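Local coordinates for protein putative glycyl-glycine endopeptidase lytM (Ruminococcus gnavus, PDB 3NYY) that is a putative glycyl-glycine endopeptidase of the M23 peptidase family, probably acting as a metallopeptidase on peptide substrates, at residues Q21-E25 with T26-Y30; R39-G42 with L43-A47; D78-V81 with Q82-A86. All coordinates share one frame; numbering follows the deposited sequence.

Contact 1: residues Q21-E25 with T26-Y30. With 2PE (nonaethylene glycol), chain D.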
loop_
_atom_site.group_PDB
_atom_site.type_symbol
_atom_site.label_atom_id
_atom_site.label_comp_id
_atom_site.label_asym_id
_atom_site.label_seq_id
_atom_site.Cartn_x
_atom_site.Cartn_y
_atom_site.Cartn_z
ATOM N N GLN A 21 -7.826 -14.621 -2.752
ATOM C CA GLN A 21 -9.012 -14.222 -1.979
ATOM C C GLN A 21 -9.802 -13.121 -2.665
ATOM O O GLN A 21 -9.950 -12.046 -2.125
ATOM C CB GLN A 21 -8.616 -13.805 -0.565
ATOM C CG GLN A 21 -7.959 -14.875 0.245
ATOM C CD GLN A 21 -8.895 -15.803 0.980
ATOM O OE1 GLN A 21 -9.622 -15.387 1.893
ATOM N NE2 GLN A 21 -8.879 -17.113 0.575
ATOM N N PRO A 22 -10.284 -13.374 -3.894
ATOM C CA PRO A 22 -10.922 -12.273 -4.659
ATOM C C PRO A 22 -12.302 -11.946 -4.073
ATOM O O PRO A 22 -13.209 -12.749 -4.190
ATOM C CB PRO A 22 -11.026 -12.854 -6.056
ATOM C CG PRO A 22 -11.027 -14.315 -5.901
ATOM C CD PRO A 22 -10.247 -14.624 -4.661
ATOM N N VAL A 23 -12.463 -10.750 -3.522
ATOM C CA VAL A 23 -13.735 -10.352 -2.884
ATOM C C VAL A 23 -14.110 -8.969 -3.389
ATOM O O VAL A 23 -13.424 -7.986 -3.075
ATOM C CB VAL A 23 -13.603 -10.370 -1.365
ATOM C CG1 VAL A 23 -14.936 -9.995 -0.710
ATOM C CG2 VAL A 23 -13.133 -11.769 -0.876
ATOM N N SER A 24 -15.172 -8.918 -4.184
ATOM C CA SER A 24 -15.754 -7.679 -4.680
ATOM C C SER A 24 -16.265 -6.754 -3.588
ATOM O O SER A 24 -16.510 -7.155 -2.472
ATOM C CB SER A 24 -16.961 -8.008 -5.555
ATOM O OG SER A 24 -18.050 -8.570 -4.793
ATOM N N GLU A 25 -16.469 -5.488 -3.915
ATOM C CA GLU A 25 -16.989 -4.571 -2.881
ATOM C C GLU A 25 -18.417 -4.960 -2.427
ATOM O O GLU A 25 -18.744 -4.824 -1.242
ATOM C CB GLU A 25 -16.881 -3.086 -3.318
ATOM C CG GLU A 25 -15.412 -2.527 -3.378
ATOM C CD GLU A 25 -14.553 -2.765 -2.085
ATOM O OE1 GLU A 25 -15.048 -2.542 -0.952
ATOM O OE2 GLU A 25 -13.359 -3.178 -2.206
ATOM N N THR A 26 -19.237 -5.470 -3.346
ATOM C CA THR A 26 -20.589 -5.981 -3.009
ATOM C C THR A 26 -20.499 -7.055 -1.933
ATOM O O THR A 26 -21.211 -7.035 -0.921
ATOM C CB THR A 26 -21.297 -6.547 -4.264
ATOM O OG1 THR A 26 -21.532 -5.460 -5.162
ATOM C CG2 THR A 26 -22.630 -7.215 -3.931
HETATM N N MSE A 27 -19.580 -7.998 -2.149
HETATM C CA MSE A 27 -19.348 -9.058 -1.186
HETATM C C MSE A 27 -18.726 -8.520 0.117
HETATM O O MSE A 27 -19.042 -9.008 1.193
HETATM C CB MSE A 27 -18.496 -10.155 -1.848
HETATM C CG MSE A 27 -18.497 -11.472 -1.144
HETATM SE SE MSE A 27 -20.274 -12.175 -0.855
HETATM C CE MSE A 27 -21.163 -11.455 -2.367
ATOM N N GLN A 28 -17.834 -7.522 0.049
ATOM C CA GLN A 28 -17.296 -6.957 1.296
ATOM C C GLN A 28 -18.397 -6.358 2.174
ATOM O O GLN A 28 -18.414 -6.565 3.373
ATOM C CB GLN A 28 -16.203 -5.900 1.062
ATOM C CG GLN A 28 -14.839 -6.503 0.862
ATOM C CD GLN A 28 -14.202 -7.099 2.125
ATOM O OE1 GLN A 28 -14.712 -6.971 3.239
ATOM N NE2 GLN A 28 -13.051 -7.715 1.935
ATOM N N VAL A 29 -19.336 -5.656 1.553
ATOM C CA VAL A 29 -20.450 -5.104 2.299
ATOM C C VAL A 29 -21.265 -6.237 2.905
ATOM O O VAL A 29 -21.622 -6.190 4.081
ATOM C CB VAL A 29 -21.355 -4.230 1.400
ATOM C CG1 VAL A 29 -22.653 -3.827 2.135
ATOM C CG2 VAL A 29 -20.592 -2.980 0.864
ATOM N N TYR A 30 -21.498 -7.294 2.114
ATOM C CA TYR A 30 -22.322 -8.400 2.601
ATOM C C TYR A 30 -21.653 -9.096 3.765
ATOM O O TYR A 30 -22.303 -9.442 4.752
ATOM C CB TYR A 30 -22.661 -9.378 1.457
ATOM C CG TYR A 30 -23.332 -10.618 2.019
ATOM C CD1 TYR A 30 -24.699 -10.672 2.235
ATOM C CD2 TYR A 30 -22.552 -11.692 2.408
ATOM C CE1 TYR A 30 -25.266 -11.821 2.807
ATOM C CE2 TYR A 30 -23.074 -12.774 2.993
ATOM C CZ TYR A 30 -24.419 -12.860 3.175
ATOM O OH TYR A 30 -24.877 -14.017 3.775
HETATM O O1 2PE D . -12.373 -7.983 -10.890
HETATM C C2 2PE D . -12.369 -7.603 -9.506
HETATM C C3 2PE D . -13.636 -6.819 -9.169
HETATM O O4 2PE D . -14.031 -6.818 -7.789
HETATM C C5 2PE D . -14.091 -5.524 -7.141
HETATM C C6 2PE D . -15.223 -4.681 -7.672
HETATM O O7 2PE D . -16.031 -4.217 -6.598
HETATM C C8 2PE D . -16.934 -3.173 -7.004
HETATM C C9 2PE D . -18.315 -3.624 -7.472
HETATM O O10 2PE D . -18.995 -4.488 -6.546
HETATM C C11 2PE D . -19.028 -5.845 -6.983
HETATM C C12 2PE D . -20.068 -6.221 -8.053
HETATM O O13 2PE D . -19.670 -7.305 -8.931
HETATM C C14 2PE D . -18.453 -8.016 -8.630
HETATM C C15 2PE D . -18.146 -9.178 -9.555
HETATM O O16 2PE D . -16.726 -9.230 -9.745
HETATM O O HOH W 1 -11.592 -7.205 -0.904
#

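Contact 2: residues R39-G42 with L43-A47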
loop_
_atom_site.group_PDB
_atom_site.type_symbol
_atom_site.label_atom_id
_atom_site.label_comp_id
_atom_site.label_asym_id
_atom_site.label_seq_id
_atom_site.Cartn_x
_atom_site.Cartn_y
_atom_site.Cartn_z
ATOM N N ARG A 39 -18.129 -19.507 5.378
ATOM C CA ARG A 39 -19.067 -20.274 4.569
ATOM C C ARG A 39 -19.526 -19.482 3.362
ATOM O O ARG A 39 -19.556 -20.024 2.254
ATOM C CB ARG A 39 -20.298 -20.682 5.374
ATOM C CG ARG A 39 -21.175 -21.668 4.656
ATOM C CD ARG A 39 -22.562 -21.751 5.296
ATOM N NE ARG A 39 -23.341 -20.549 4.955
ATOM C CZ ARG A 39 -24.673 -20.421 5.108
ATOM N NH1 ARG A 39 -25.381 -21.412 5.615
ATOM N NH2 ARG A 39 -25.277 -19.307 4.707
ATOM N N ASP A 40 -19.966 -18.247 3.590
ATOM C CA ASP A 40 -20.585 -17.449 2.534
ATOM C C ASP A 40 -19.592 -17.021 1.462
ATOM O O ASP A 40 -19.901 -17.109 0.275
ATOM C CB ASP A 40 -21.348 -16.272 3.122
ATOM C CG ASP A 40 -22.570 -16.710 3.919
ATOM O OD1 ASP A 40 -22.939 -17.911 3.887
ATOM O OD2 ASP A 40 -23.160 -15.826 4.587
ATOM N N VAL A 41 -18.372 -16.670 1.857
ATOM C CA VAL A 41 -17.342 -16.352 0.851
ATOM C C VAL A 41 -16.960 -17.615 0.052
ATOM O O VAL A 41 -16.769 -17.583 -1.172
ATOM C CB VAL A 41 -16.099 -15.622 1.448
ATOM C CG1 VAL A 41 -15.125 -16.607 2.190
ATOM C CG2 VAL A 41 -15.453 -14.777 0.360
ATOM N N GLY A 42 -16.917 -18.751 0.725
ATOM C CA GLY A 42 -16.667 -20.025 0.077
ATOM C C GLY A 42 -17.731 -20.356 -0.958
ATOM O O GLY A 42 -17.410 -20.803 -2.050
ATOM N N LEU A 43 -18.988 -20.111 -0.590
ATOM C CA LEU A 43 -20.113 -20.325 -1.519
ATOM C C LEU A 43 -20.082 -19.369 -2.701
ATOM O O LEU A 43 -20.374 -19.747 -3.828
ATOM C CB LEU A 43 -21.438 -20.239 -0.765
ATOM C CG LEU A 43 -21.664 -21.419 0.193
ATOM C CD1 LEU A 43 -22.818 -21.099 1.182
ATOM C CD2 LEU A 43 -21.916 -22.726 -0.533
ATOM N N TYR A 44 -19.740 -18.130 -2.432
ATOM C CA TYR A 44 -19.571 -17.118 -3.440
ATOM C C TYR A 44 -18.521 -17.519 -4.452
ATOM O O TYR A 44 -18.772 -17.412 -5.674
ATOM C CB TYR A 44 -19.219 -15.808 -2.755
ATOM C CG TYR A 44 -18.829 -14.712 -3.676
ATOM C CD1 TYR A 44 -19.796 -14.022 -4.403
ATOM C CD2 TYR A 44 -17.502 -14.323 -3.808
ATOM C CE1 TYR A 44 -19.453 -12.978 -5.249
ATOM C CE2 TYR A 44 -17.151 -13.266 -4.667
ATOM C CZ TYR A 44 -18.141 -12.606 -5.380
ATOM O OH TYR A 44 -17.801 -11.596 -6.226
ATOM N N TRP A 45 -17.381 -18.030 -3.969
ATOM C CA TRP A 45 -16.335 -18.494 -4.895
ATOM C C TRP A 45 -16.761 -19.683 -5.729
ATOM O O TRP A 45 -16.418 -19.780 -6.915
ATOM C CB TRP A 45 -15.034 -18.774 -4.180
ATOM C CG TRP A 45 -14.366 -17.521 -3.628
ATOM C CD1 TRP A 45 -14.362 -16.256 -4.204
ATOM C CD2 TRP A 45 -13.613 -17.414 -2.406
ATOM N NE1 TRP A 45 -13.658 -15.389 -3.402
ATOM C CE2 TRP A 45 -13.190 -16.065 -2.299
ATOM C CE3 TRP A 45 -13.272 -18.321 -1.395
ATOM C CZ2 TRP A 45 -12.421 -15.600 -1.215
ATOM C CZ3 TRP A 45 -12.525 -17.875 -0.302
ATOM C CH2 TRP A 45 -12.119 -16.519 -0.215
HETATM N N MSE A 46 -17.474 -20.637 -5.120
HETATM C CA MSE A 46 -17.959 -21.768 -5.883
HETATM C C MSE A 46 -18.954 -21.364 -6.949
HETATM O O MSE A 46 -18.849 -21.814 -8.094
HETATM C CB MSE A 46 -18.585 -22.825 -4.941
HETATM C CG MSE A 46 -17.567 -23.649 -4.172
HETATM SE SE MSE A 46 -16.438 -24.734 -5.273
HETATM C CE MSE A 46 -14.802 -23.975 -5.085
ATOM N N ALA A 47 -19.883 -20.488 -6.601
ATOM C CA ALA A 47 -20.949 -20.109 -7.513
ATOM C C ALA A 47 -20.418 -19.228 -8.653
ATOM O O ALA A 47 -21.022 -19.230 -9.721
ATOM C CB ALA A 47 -22.062 -19.381 -6.758
#

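Contact 3: residues D78-V81 with Q82-A86. With SO4 (sulfate ion), chain F.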
loop_
_atom_site.group_PDB
_atom_site.type_symbol
_atom_site.label_atom_id
_atom_site.label_comp_id
_atom_site.label_asym_id
_atom_site.label_seq_id
_atom_site.Cartn_x
_atom_site.Cartn_y
_atom_site.Cartn_z
ATOM N N ASP A 78 -16.329 -30.352 2.841
ATOM C CA ASP A 78 -15.894 -30.264 4.243
ATOM C C ASP A 78 -14.508 -29.632 4.364
ATOM O O ASP A 78 -14.321 -28.684 5.138
ATOM C CB ASP A 78 -15.951 -31.608 4.964
ATOM C CG ASP A 78 -17.405 -32.050 5.251
ATOM O OD1 ASP A 78 -18.355 -31.207 5.284
ATOM O OD2 ASP A 78 -17.585 -33.252 5.449
ATOM N N ALA A 79 -13.553 -30.116 3.574
ATOM C CA ALA A 79 -12.187 -29.548 3.668
ATOM C C ALA A 79 -12.129 -28.099 3.204
ATOM O O ALA A 79 -11.419 -27.283 3.793
ATOM C CB ALA A 79 -11.189 -30.407 2.867
ATOM N N TYR A 80 -12.849 -27.812 2.124
ATOM C CA TYR A 80 -12.884 -26.494 1.549
ATOM C C TYR A 80 -13.477 -25.452 2.453
ATOM O O TYR A 80 -12.879 -24.386 2.632
ATOM C CB TYR A 80 -13.656 -26.512 0.246
ATOM C CG TYR A 80 -13.979 -25.180 -0.362
ATOM C CD1 TYR A 80 -12.986 -24.367 -0.891
ATOM C CD2 TYR A 80 -15.271 -24.711 -0.424
ATOM C CE1 TYR A 80 -13.281 -23.157 -1.489
ATOM C CE2 TYR A 80 -15.586 -23.519 -1.034
ATOM C CZ TYR A 80 -14.591 -22.726 -1.571
ATOM O OH TYR A 80 -14.843 -21.527 -2.196
ATOM N N VAL A 81 -14.644 -25.736 3.022
ATOM C CA VAL A 81 -15.283 -24.746 3.902
ATOM C C VAL A 81 -14.457 -24.564 5.208
ATOM O O VAL A 81 -14.433 -23.473 5.785
ATOM C CB VAL A 81 -16.770 -25.068 4.210
ATOM C CG1 VAL A 81 -16.942 -26.345 5.124
ATOM C CG2 VAL A 81 -17.475 -23.827 4.795
ATOM N N GLN A 82 -13.776 -25.620 5.641
ATOM C CA GLN A 82 -12.920 -25.501 6.827
ATOM C C GLN A 82 -11.796 -24.510 6.516
ATOM O O GLN A 82 -11.472 -23.688 7.385
ATOM C CB GLN A 82 -12.350 -26.843 7.260
ATOM C CG GLN A 82 -11.345 -26.764 8.398
ATOM C CD GLN A 82 -10.805 -28.142 8.738
ATOM O OE1 GLN A 82 -10.352 -28.879 7.861
ATOM N NE2 GLN A 82 -10.897 -28.517 10.008
ATOM N N SER A 83 -11.206 -24.565 5.291
ATOM C CA SER A 83 -10.164 -23.626 4.909
ATOM C C SER A 83 -10.687 -22.179 4.877
ATOM O O SER A 83 -10.026 -21.264 5.392
ATOM C CB SER A 83 -9.491 -23.992 3.573
ATOM O OG SER A 83 -8.878 -25.273 3.686
ATOM N N CYS A 84 -11.877 -21.979 4.299
ATOM C CA CYS A 84 -12.498 -20.656 4.252
ATOM C C CYS A 84 -12.767 -20.148 5.675
ATOM O O CYS A 84 -12.422 -19.000 5.983
ATOM C CB CYS A 84 -13.789 -20.673 3.465
ATOM S SG CYS A 84 -13.595 -21.123 1.717
ATOM N N ARG A 85 -13.352 -20.983 6.529
ATOM C CA ARG A 85 -13.621 -20.555 7.902
ATOM C C ARG A 85 -12.340 -20.317 8.719
ATOM O O ARG A 85 -12.287 -19.432 9.578
ATOM C CB ARG A 85 -14.523 -21.565 8.604
ATOM C CG ARG A 85 -15.973 -21.579 8.085
ATOM C CD ARG A 85 -16.724 -22.601 8.872
ATOM N NE ARG A 85 -18.126 -22.606 8.486
ATOM C CZ ARG A 85 -18.845 -23.670 8.149
ATOM N NH1 ARG A 85 -18.334 -24.893 8.146
ATOM N NH2 ARG A 85 -20.129 -23.505 7.818
ATOM N N ALA A 86 -11.272 -21.061 8.414
ATOM C CA ALA A 86 -10.003 -20.878 9.135
ATOM C C ALA A 86 -9.474 -19.448 8.889
ATOM O O ALA A 86 -8.888 -18.857 9.791
ATOM C CB ALA A 86 -8.970 -21.907 8.683
HETATM S S SO4 F . -20.940 -27.225 7.226
HETATM O O1 SO4 F . -20.532 -26.024 6.488
HETATM O O2 SO4 F . -19.835 -27.670 8.067
HETATM O O3 SO4 F . -22.104 -26.900 8.026
HETATM O O4 SO4 F . -21.230 -28.223 6.193
HETATM O O HOH W 2 -9.384 -28.195 5.371
#

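Contact 1: residues Q21-E25 with T26-Y30
The contact is the N-cap of helix 25-31, where the loop following helix 16-20 turns into the first helical turn and the hydroxyl of Ser24 accepts from the backbone of Met27. OG lies 3.1 Å from Met27 N and the bond is nearly straight, with an N-H...O angle of 162°. OG sits between the backbone N and the carbonyl carbon of its own residue (chi1 68°), and this places it in front of the first turn, facing the Met27 N-H. The carbonyls carry on from there: Ser24 O takes Gln28 N at 2.9 Å, and Glu25 O takes Val29 N in the following bond. One residue before the cap, Val23 lays CG1 against the turn, 3.7 Å from Met27 CB and 3.8 Å from Gln28 CG, crossing both side chains at about a right angle. Gln28 bends at chi2 (-72°), which swings its amide back beside this methyl. NE2 then gives hydrogen bonds to Pro236 O and to a water, and that water donates to Val23 O at 2.9 Å, bridging loop and helix. Val23 also packs on Val41 and Trp45 of helix 37-48, while Ser24 N is held by Glu51. A nonaethylene glycol, probably from the crystallisation liquor, drapes over the turn: its O7 accepts from Glu25 N at 3.0 Å, and its O10 accepts from Thr26 OG1 at 3.0 Å and weakly from Thr26 N. The amides of a first turn have no carbonyl from a preceding turn to bind. Here the serine hydroxyl satisfies that of Met27, and ether oxygens meet those of Glu25 and, weakly, Thr26; the carboxylate at Ser24 N would probably suit the partial positive charge of the helix start.

Contact 2: residues R39-G42 with L43-A47
Val41 rests on the six-membered ring of Trp45, its CG2 lying 3.8 Å from the ring centroid and 22° off the normal, a CH-pi contact over the face. The same methyl comes within 3.5 Å of Trp45 CZ2, while CG1 reaches the neighbouring stretch of the rim at 3.8 Å from CZ3. The two side chains run side by side and point the same way. Setting CG2 anti to the backbone N leaves CG1 between that N and the carbonyl carbon (chi1 78°), and both methyls thereby face the indole. Val41 O also sits over a face of the indole, toward its rim, besides accepting Trp45 N at 2.9 Å. This is i to i+4 pairing in a largely buried part of helix 37-48, within the LytM N-terminal region, and the backbone bonds Arg39 O to Leu43 N, Asp40 O to Tyr44 N and Gly42 O to Met46 N belong to the same turns. The second overlap is that of Leu43 CD1 with Arg39, 3.8 Å from NE. A salt bridge to Asp40 fixes the turn of the guanidinium: NE and NH2 both bind OD1 side-on, in the guanidinium plane, at 2.9 Å and 2.8 Å, while OD2 is bonded to the Tyr30 hydroxyl and NH1 turns to Gln65. The indole is also held from outside, by stacking with Phe50 and by the bond of NE1 to Pro22 O, and Tyr44 directs its hydroxyl to Glu51.

Contact 3: residues D78-V81 with Q82-A86
Gln82 packs its CB against Asp78 O, to which its backbone N is also bonded, and from there its side chain runs out extended. The tip turns to a water: OE1 accepts from it at 2.8 Å, and the water's second bond goes to Ala79 O at 2.7 Å, so the water links the amide of Gln82 to the preceding turn. Ala79 O is thus gripped twice, since Ser83 N donates to it as well, at 3.1 Å. Cys84 comes next, its N bonded to Tyr80 O and its sulfur on a ring. With SG anti to its carbonyl carbon (chi1 -63°), it leans back over one face of Tyr80, 4.0 Å from the centroid and 19° off the normal, shifted toward CZ and CE1. This sulfur-aromatic contact is buried, with Trp45 and Phe18 adding to the cover of Cys84; the Tyr80 hydroxyl is bonded to Gly42 O. Arg85 doubles back along the helix with a straight chain from CG to NE, and its guanidinium plane lies over Val81, whose CG2 sits beneath the centre at 3.6 Å from CZ. The edge faces a sulfate, probably from the crystallisation liquor. Its O1 takes NH2 at 2.9 Å and NH1 at 3.0 Å, and its O2 also accepts from NH1; Trp77 NE1 binds the ion too, and NH2 is also salt-bridged to Asp36. A leucine in place of Arg85 would probably leave the Asp36 carboxylate without this salt-bridge partner, the sulfate without three of its bonds, and Val81 without the flat group above it. Such i to i+4 pairs are usual along a helix; with Tyr80, Val81 and Cys84 buried and Asp78, Ala79 and Gln82 exposed, helix 77-88 is amphipathic.

In the fold
From the N terminus the three contacts follow in series, none nested in or crossing another, and each is local to a single turn or two. Contact 1 closes the loop between helix 16-20 and helix 25-31; contact 2 lies within helix 37-48 and contact 3 within helix 77-88. Contact 2 stands between the others. It meets contact 1 through Tyr30 OH with Asp40 OD2 and Trp45 NE1 with Pro22 O, and contact 3 through Tyr80 OH with Gly42 O. Contacts 1 and 3 do not touch, their nearest atoms being about 6 Å apart. Outward, contact 1 packs on helix 235-240 and contact 3 on strand 216-225 of the large antiparallel sheet, joining the N-terminal helices to the C-terminal half of the chain.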